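Local structure of adenylate kinase (Desulfovibrio gigas, 2XB4) at residues E70-K75 with K102-N107. The protein carries a zinc ion and probably catalyses the reversible transfer of the terminal phosphate of ATP to AMP, giving two ADP. Sequence-based numbering, arbitrary orientation.
Sequences ETLESK and KGMKIN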
ATOM      1  N   GLU A  70       8.300  35.780   7.924  1.00 15.95           N
ATOM      2  CA  GLU A  70       9.742  35.654   7.786  1.00 17.92           C
ATOM      3  C   GLU A  70      10.114  34.844   6.550  1.00 17.66           C
ATOM      4  O   GLU A  70      11.115  35.132   5.885  1.00 17.97           O
ATOM      5  CB  GLU A  70      10.402  34.974   9.009  1.00 17.70           C
ATOM      6  CG  GLU A  70      10.459  35.943  10.171  1.00 25.23           C
ATOM      7  CD  GLU A  70      11.465  35.586  11.288  1.00 30.72           C
ATOM      8  OE1 GLU A  70      12.041  34.437  11.363  1.00 23.06           O
ATOM      9  OE2 GLU A  70      11.617  36.501  12.165  1.00 34.08           O
ATOM     10  N   THR A  71       9.361  33.775   6.280  1.00 15.10           N
ATOM     11  CA  THR A  71       9.590  32.953   5.075  1.00 16.46           C
ATOM     12  C   THR A  71       9.283  33.699   3.791  1.00 18.31           C
ATOM     13  O   THR A  71      10.031  33.636   2.803  1.00 18.74           O
ATOM     14  CB  THR A  71       8.745  31.613   5.194  1.00 16.05           C
ATOM     15  OG1 THR A  71       9.309  30.925   6.333  1.00 17.44           O
ATOM     16  CG2 THR A  71       8.971  30.681   3.961  1.00 17.72           C
ATOM     17  N   LEU A  72       8.184  34.433   3.802  1.00 17.92           N
ATOM     18  CA  LEU A  72       7.807  35.266   2.637  1.00 19.30           C
ATOM     19  C   LEU A  72       8.871  36.311   2.301  1.00 21.10           C
ATOM     20  O   LEU A  72       9.173  36.553   1.124  1.00 20.19           O
ATOM     21  CB  LEU A  72       6.469  35.915   2.896  1.00 18.14           C
ATOM     22  CG  LEU A  72       5.237  35.025   2.988  1.00 19.17           C
ATOM     23  CD1 LEU A  72       3.997  35.939   3.338  1.00 17.84           C
ATOM     24  CD2 LEU A  72       4.979  34.095   1.719  1.00 21.06           C
ATOM     25  N   GLU A  73       9.459  36.911   3.342  1.00 23.19           N
ATOM     26  CA  GLU A  73      10.545  37.902   3.200  1.00 28.18           C
ATOM     27  C   GLU A  73      11.822  37.306   2.665  1.00 30.18           C
ATOM     28  O   GLU A  73      12.568  37.958   1.919  1.00 32.41           O
ATOM     29  CB  GLU A  73      10.882  38.539   4.518  1.00 27.59           C
ATOM     30  CG  GLU A  73       9.891  39.570   4.896  1.00 36.93           C
ATOM     31  CD  GLU A  73      10.190  40.215   6.246  1.00 50.18           C
ATOM     32  OE1 GLU A  73      10.753  39.528   7.163  1.00 54.05           O
ATOM     33  OE2 GLU A  73       9.866  41.424   6.371  1.00 54.73           O
ATOM     34  N   SER A  74      12.083  36.091   3.092  1.00 29.92           N
ATOM     35  CA  SER A  74      13.336  35.399   2.852  1.00 33.60           C
ATOM     36  C   SER A  74      13.300  34.621   1.486  1.00 32.08           C
ATOM     37  O   SER A  74      14.155  34.831   0.634  1.00 34.42           O
ATOM     38  CB  SER A  74      13.535  34.458   4.049  1.00 33.29           C
ATOM     39  OG  SER A  74      14.421  33.419   3.738  1.00 42.08           O
ATOM     40  N   LYS A  75      12.326  33.736   1.306  1.00 29.86           N
ATOM     41  CA  LYS A  75      12.211  32.906   0.088  1.00 29.00           C
ATOM     42  C   LYS A  75      11.385  33.605  -1.002  1.00 27.56           C
ATOM     43  O   LYS A  75      11.521  33.294  -2.188  1.00 26.05           O
ATOM     44  CB  LYS A  75      11.592  31.531   0.382  1.00 28.00           C
ATOM     45  CG  LYS A  75      12.351  30.623   1.322  1.00 31.85           C
ATOM     46  CD  LYS A  75      13.702  30.192   0.732  1.00 39.84           C
ATOM     47  CE  LYS A  75      14.557  29.353   1.730  1.00 46.62           C
ATOM     48  NZ  LYS A  75      14.219  29.668   3.178  1.00 44.45           N
ATOM     49  N   LYS A 102       4.067  45.043   7.206  1.00 21.58           N
ATOM     50  CA  LYS A 102       5.385  44.900   6.535  1.00 23.77           C
ATOM     51  C   LYS A 102       5.359  45.445   5.118  1.00 23.32           C
ATOM     52  O   LYS A 102       6.353  45.281   4.352  1.00 26.86           O
ATOM     53  CB  LYS A 102       5.791  43.411   6.446  1.00 24.17           C
ATOM     54  CG  LYS A 102       6.055  42.747   7.735  1.00 30.80           C
ATOM     55  CD  LYS A 102       7.178  43.312   8.535  1.00 37.75           C
ATOM     56  CE  LYS A 102       7.575  42.224   9.551  1.00 43.69           C
ATOM     57  NZ  LYS A 102       8.935  42.609  10.054  1.00 48.54           N
ATOM     58  N   GLY A 103       4.221  46.016   4.715  1.00 21.73           N
ATOM     59  CA  GLY A 103       4.110  46.656   3.401  1.00 21.28           C
ATOM     60  C   GLY A 103       4.150  45.658   2.279  1.00 22.97           C
ATOM     61  O   GLY A 103       4.561  45.978   1.184  1.00 24.46           O
ATOM     62  N   MET A 104       3.725  44.444   2.543  1.00 22.37           N
ATOM     63  CA  MET A 104       3.763  43.403   1.530  1.00 25.77           C
ATOM     64  C   MET A 104       2.352  43.280   0.909  1.00 25.46           C
ATOM     65  O   MET A 104       1.367  43.011   1.614  1.00 23.74           O
ATOM     66  CB  MET A 104       4.193  42.121   2.270  1.00 25.63           C
ATOM     67  CG  MET A 104       4.866  41.058   1.434  1.00 33.34           C
ATOM     68  SD  MET A 104       5.367  39.732   2.585  1.00 39.90           S
ATOM     69  CE  MET A 104       6.711  40.498   3.520  1.00 36.20           C
ATOM     70  N   LYS A 105       2.253  43.481  -0.392  1.00 23.34           N
ATOM     71  CA  LYS A 105       0.956  43.587  -1.080  1.00 24.39           C
ATOM     72  C   LYS A 105       0.524  42.286  -1.696  1.00 22.45           C
ATOM     73  O   LYS A 105       1.315  41.581  -2.323  1.00 23.51           O
ATOM     74  CB  LYS A 105       0.967  44.676  -2.181  1.00 25.10           C
ATOM     75  CG  LYS A 105       0.913  46.107  -1.627  1.00 33.42           C
ATOM     76  CD  LYS A 105      -0.372  46.368  -0.750  1.00 38.52           C
ATOM     77  CE  LYS A 105      -1.071  47.699  -0.983  1.00 44.44           C
ATOM     78  NZ  LYS A 105      -0.388  48.763  -0.158  1.00 47.28           N
ATOM     79  N   ILE A 106      -0.742  41.980  -1.531  1.00 20.86           N
ATOM     80  CA  ILE A 106      -1.362  40.859  -2.278  1.00 19.41           C
ATOM     81  C   ILE A 106      -1.784  41.376  -3.667  1.00 20.35           C
ATOM     82  O   ILE A 106      -2.352  42.491  -3.782  1.00 20.28           O
ATOM     83  CB  ILE A 106      -2.642  40.384  -1.569  1.00 18.29           C
ATOM     84  CG1 ILE A 106      -2.328  39.751  -0.203  1.00 17.95           C
ATOM     85  CG2 ILE A 106      -3.391  39.320  -2.444  1.00 14.95           C
ATOM     86  CD1 ILE A 106      -3.597  39.866   0.800  1.00 22.57           C
ATOM     87  N   ASN A 107      -1.507  40.581  -4.700  1.00 18.07           N
ATOM     88  CA  ASN A 107      -1.839  40.969  -6.075  1.00 18.77           C
ATOM     89  C   ASN A 107      -2.989  40.133  -6.595  1.00 17.44           C
ATOM     90  O   ASN A 107      -3.811  40.640  -7.335  1.00 19.67           O
ATOM     91  CB  ASN A 107      -0.619  40.843  -7.024  1.00 19.71           C
ATOM     92  CG  ASN A 107       0.527  41.759  -6.607  1.00 24.39           C
ATOM     93  OD1 ASN A 107       0.400  42.972  -6.652  1.00 30.86           O
ATOM     94  ND2 ASN A 107       1.597  41.188  -6.101  1.00 18.75           N
TER
HETATM   95  O   HOH W   1       9.354  39.466   9.329  1.00 26.88           O
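M104 reaches from the loop after helix 89-101 to the C-terminal part of helix 61-75, where its thioether end meets L72 and E73. Its CG leaves the backbone roughly anti to N (chi1 -155°), and the extended second torsion carries the chain straight on, so that M104 SD lies 4.0 Å from L72 CB and almost as near to L72 CD1. A bend at the last torsion (chi3 -70°) then turns the methyl onto the aliphatic stem of E73; M104 CE comes within 3.6 Å of E73 CG, the side chains crossing at about a right angle. Beyond that stem E73 stays extended and carries its carboxylate up to K102, whose chain passes across it. The salt bridge is long, 4.0 Å from E73 OE2 to K102 NZ, and OE2 lies equally near the lysine's last methylenes. A water bridges the two side chains: it donates to E73 OE1 at 2.6 Å and weakly accepts from K102 NZ. E73 and K102 are exposed, whereas L72 is buried and, like M104, packs on L99. G103, with positive phi, ends helix 89-101 in a Schellman motif, and the contact packs helix 61-75 against the loop leading into strand 108-113 of the P-loop kinase CORE domain.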